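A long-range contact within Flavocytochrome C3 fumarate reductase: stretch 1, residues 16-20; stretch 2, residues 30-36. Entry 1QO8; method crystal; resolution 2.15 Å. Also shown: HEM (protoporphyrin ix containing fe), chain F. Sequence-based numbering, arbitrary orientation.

Stretch 1 16-20: QSCHA
Stretch 2, residues 30-36: THENAQC

Residues 16-20, without regular helix or strand, lie against a helix spanning 30-36 that continues later in the chain; its backbone bonds include A34 N to T30 O (2.8 Å) and C36 N to E32 O (3.0 Å). The backbones come nearest at C18 and E32, whose CA atoms are 4.8 Å apart, and the two stretches bury 299 Å² in all. Q16 (phi/psi -69/-11; chi1 m, chi2 p) reaches forward along its own stretch, Q16 NE2 donating to A20 O at 3.2 Å and nearly straight (173°). Water 1 donates to the backbone Q16 O at 2.6 Å and also bonds H31 NE2 at 2.8 Å, bridging the stretches. S17 (-52/-43, chi1 m) offers its carbonyl: Q35 NE2 donates to S17 O in a weak bond of 3.5 Å, with Q35 m at chi1 and chi2. C18 (-109/-16, chi1 -38°) sets its CB sideways to the helix, 4.4 Å from Q35 CB. Its carbonyl points into the helix surface, where C18 O lies 3.3 Å from E32 CA in a CA-H...O contact and 3.2 Å from H31 CD2, at the edge of the H31 ring (chi1 t, chi2 78°). C18 SG is 2.4 Å from HEM CAC, too close for a non-bonded contact. H19 (-111/152, chi1 m, chi2 -67°) directs CA-to-CB away from the helix, yet its ring uses both nitrogens: H19 NE2 binds HEM FE at 1.9 Å, while H19 ND1 donates to E32 OE2 at 2.9 Å, so the ring spans the gap between the iron and the E32 carboxylate. E32 (chi1 m, chi2 p, chi3 8°) starts sideways and brings its end nearer to make this bond. A20 (-65/165) closes the stretch with a second bridge: water 2 accepts from A20 N at 3.0 Å and donates to E32 OE2 at 2.7 Å.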

# COMPACT_ATOMS: atom_id res chain seq x y z
N GLN A 16 -7.22 -50.48 -3.88
CA GLN A 16 -8.19 -50.31 -2.83
C GLN A 16 -7.54 -50.49 -1.47
O GLN A 16 -8.24 -50.16 -0.48
CB GLN A 16 -9.49 -51.18 -3.07
CG GLN A 16 -10.47 -50.39 -3.99
CD GLN A 16 -9.93 -50.21 -5.39
OE1 GLN A 16 -9.33 -51.11 -5.96
NE2 GLN A 16 -9.92 -49.05 -6.07
N SER A 17 -6.31 -50.98 -1.31
CA SER A 17 -5.71 -50.85 0.04
C SER A 17 -5.80 -49.36 0.49
O SER A 17 -6.18 -49.16 1.66
CB SER A 17 -4.29 -51.26 0.15
OG SER A 17 -3.84 -52.48 -0.27
N CYS A 18 -5.53 -48.34 -0.31
CA CYS A 18 -5.82 -47.01 0.25
C CYS A 18 -6.98 -46.28 -0.36
O CYS A 18 -7.33 -45.24 0.23
CB CYS A 18 -4.61 -46.06 0.21
SG CYS A 18 -3.10 -46.92 0.55
N HIS A 19 -7.47 -46.69 -1.53
CA HIS A 19 -8.41 -45.76 -2.22
C HIS A 19 -9.81 -46.42 -2.18
O HIS A 19 -9.85 -47.66 -2.21
CB HIS A 19 -8.02 -45.54 -3.67
CG HIS A 19 -6.75 -44.74 -3.98
ND1 HIS A 19 -6.75 -43.41 -3.65
CD2 HIS A 19 -5.58 -44.94 -4.56
CE1 HIS A 19 -5.60 -42.88 -4.02
NE2 HIS A 19 -4.79 -43.76 -4.54
N ALA A 20 -10.85 -45.62 -2.19
CA ALA A 20 -12.18 -46.17 -2.39
C ALA A 20 -12.33 -46.78 -3.77
O ALA A 20 -11.39 -46.61 -4.62
CB ALA A 20 -13.15 -44.94 -2.27
N THR A 30 -8.92 -37.99 3.02
CA THR A 30 -9.43 -38.50 4.27
C THR A 30 -9.36 -40.01 4.34
O THR A 30 -8.61 -40.67 5.08
CB THR A 30 -10.90 -38.01 4.40
OG1 THR A 30 -10.81 -36.57 4.26
CG2 THR A 30 -11.52 -38.32 5.75
N HIS A 31 -10.06 -40.60 3.35
CA HIS A 31 -10.12 -42.07 3.22
C HIS A 31 -8.74 -42.62 3.20
O HIS A 31 -8.46 -43.58 3.90
CB HIS A 31 -10.85 -42.49 1.89
CG HIS A 31 -11.04 -43.98 1.86
ND1 HIS A 31 -12.05 -44.56 2.60
CD2 HIS A 31 -10.35 -44.99 1.27
CE1 HIS A 31 -11.97 -45.88 2.43
NE2 HIS A 31 -10.96 -46.18 1.62
N GLU A 32 -7.79 -42.15 2.37
CA GLU A 32 -6.48 -42.75 2.27
C GLU A 32 -5.73 -42.73 3.62
O GLU A 32 -5.06 -43.73 4.03
CB GLU A 32 -5.70 -42.03 1.17
CG GLU A 32 -6.27 -42.16 -0.23
CD GLU A 32 -7.51 -41.40 -0.57
OE1 GLU A 32 -8.00 -40.54 0.21
OE2 GLU A 32 -8.06 -41.73 -1.64
N ASN A 33 -5.84 -41.62 4.32
CA ASN A 33 -5.11 -41.46 5.58
C ASN A 33 -5.78 -42.26 6.72
O ASN A 33 -5.15 -42.78 7.62
CB ASN A 33 -5.10 -39.97 6.01
CG ASN A 33 -4.04 -39.17 5.33
OD1 ASN A 33 -2.87 -39.22 5.74
ND2 ASN A 33 -4.32 -38.42 4.24
N ALA A 34 -7.09 -42.46 6.69
CA ALA A 34 -7.72 -43.42 7.59
C ALA A 34 -7.16 -44.82 7.38
O ALA A 34 -6.89 -45.51 8.40
CB ALA A 34 -9.23 -43.34 7.56
N GLN A 35 -6.81 -45.21 6.17
CA GLN A 35 -6.20 -46.47 5.83
C GLN A 35 -4.78 -46.67 6.22
O GLN A 35 -4.47 -47.71 6.85
CB GLN A 35 -6.31 -46.69 4.27
CG GLN A 35 -7.78 -46.75 3.83
CD GLN A 35 -8.49 -47.89 4.56
OE1 GLN A 35 -9.39 -47.58 5.28
NE2 GLN A 35 -8.10 -49.16 4.55
N CYS A 36 -3.89 -45.68 5.98
CA CYS A 36 -2.61 -45.64 6.69
C CYS A 36 -2.76 -45.99 8.14
O CYS A 36 -1.99 -46.87 8.52
CB CYS A 36 -1.81 -44.31 6.73
SG CYS A 36 -2.04 -43.35 5.21
CHA HEM F . -3.66 -40.15 -5.50
CHB HEM F . -4.29 -43.90 -8.57
CHC HEM F . -2.74 -47.07 -5.25
CHD HEM F . -2.07 -43.35 -2.21
C1A HEM F . -4.00 -40.94 -6.59
C2A HEM F . -4.66 -40.41 -7.77
C3A HEM F . -4.79 -41.45 -8.60
C4A HEM F . -4.24 -42.62 -7.99
CMA HEM F . -5.39 -41.49 -10.02
CAA HEM F . -5.10 -38.94 -8.00
CBA HEM F . -4.19 -37.79 -8.33
CGA HEM F . -4.63 -36.43 -8.82
O1A HEM F . -3.90 -35.97 -9.79
O2A HEM F . -5.60 -35.76 -8.34
C1B HEM F . -3.82 -45.05 -7.99
C2B HEM F . -3.62 -46.34 -8.64
C3B HEM F . -3.14 -47.21 -7.74
C4B HEM F . -3.10 -46.51 -6.48
CMB HEM F . -3.85 -46.57 -10.15
CAB HEM F . -2.65 -48.65 -7.94
CBB HEM F . -1.96 -49.24 -8.94
C1C HEM F . -2.48 -46.33 -4.10
C2C HEM F . -2.07 -46.87 -2.82
C3C HEM F . -1.85 -45.86 -2.03
C4C HEM F . -2.15 -44.63 -2.73
CMC HEM F . -1.90 -48.38 -2.53
CAC HEM F . -1.27 -45.78 -0.58
CBC HEM F . -0.20 -46.54 -0.25
C1D HEM F . -2.39 -42.15 -2.81
C2D HEM F . -2.32 -40.83 -2.25
C3D HEM F . -2.73 -39.97 -3.16
C4D HEM F . -3.13 -40.73 -4.36
CMD HEM F . -1.79 -40.58 -0.80
CAD HEM F . -2.80 -38.42 -3.17
CBD HEM F . -1.54 -37.92 -3.96
CGD HEM F . -0.22 -38.54 -3.56
O1D HEM F . 0.02 -38.59 -2.31
O2D HEM F . 0.59 -38.97 -4.41
NA HEM F . -3.82 -42.31 -6.71
NB HEM F . -3.48 -45.20 -6.68
NC HEM F . -2.57 -44.95 -4.01
ND HEM F . -2.89 -42.05 -4.08
FE HEM F . -3.11 -43.64 -5.36
O HOH W 1 -9.89 -48.62 0.87
O HOH W 2 -10.40 -42.69 -2.54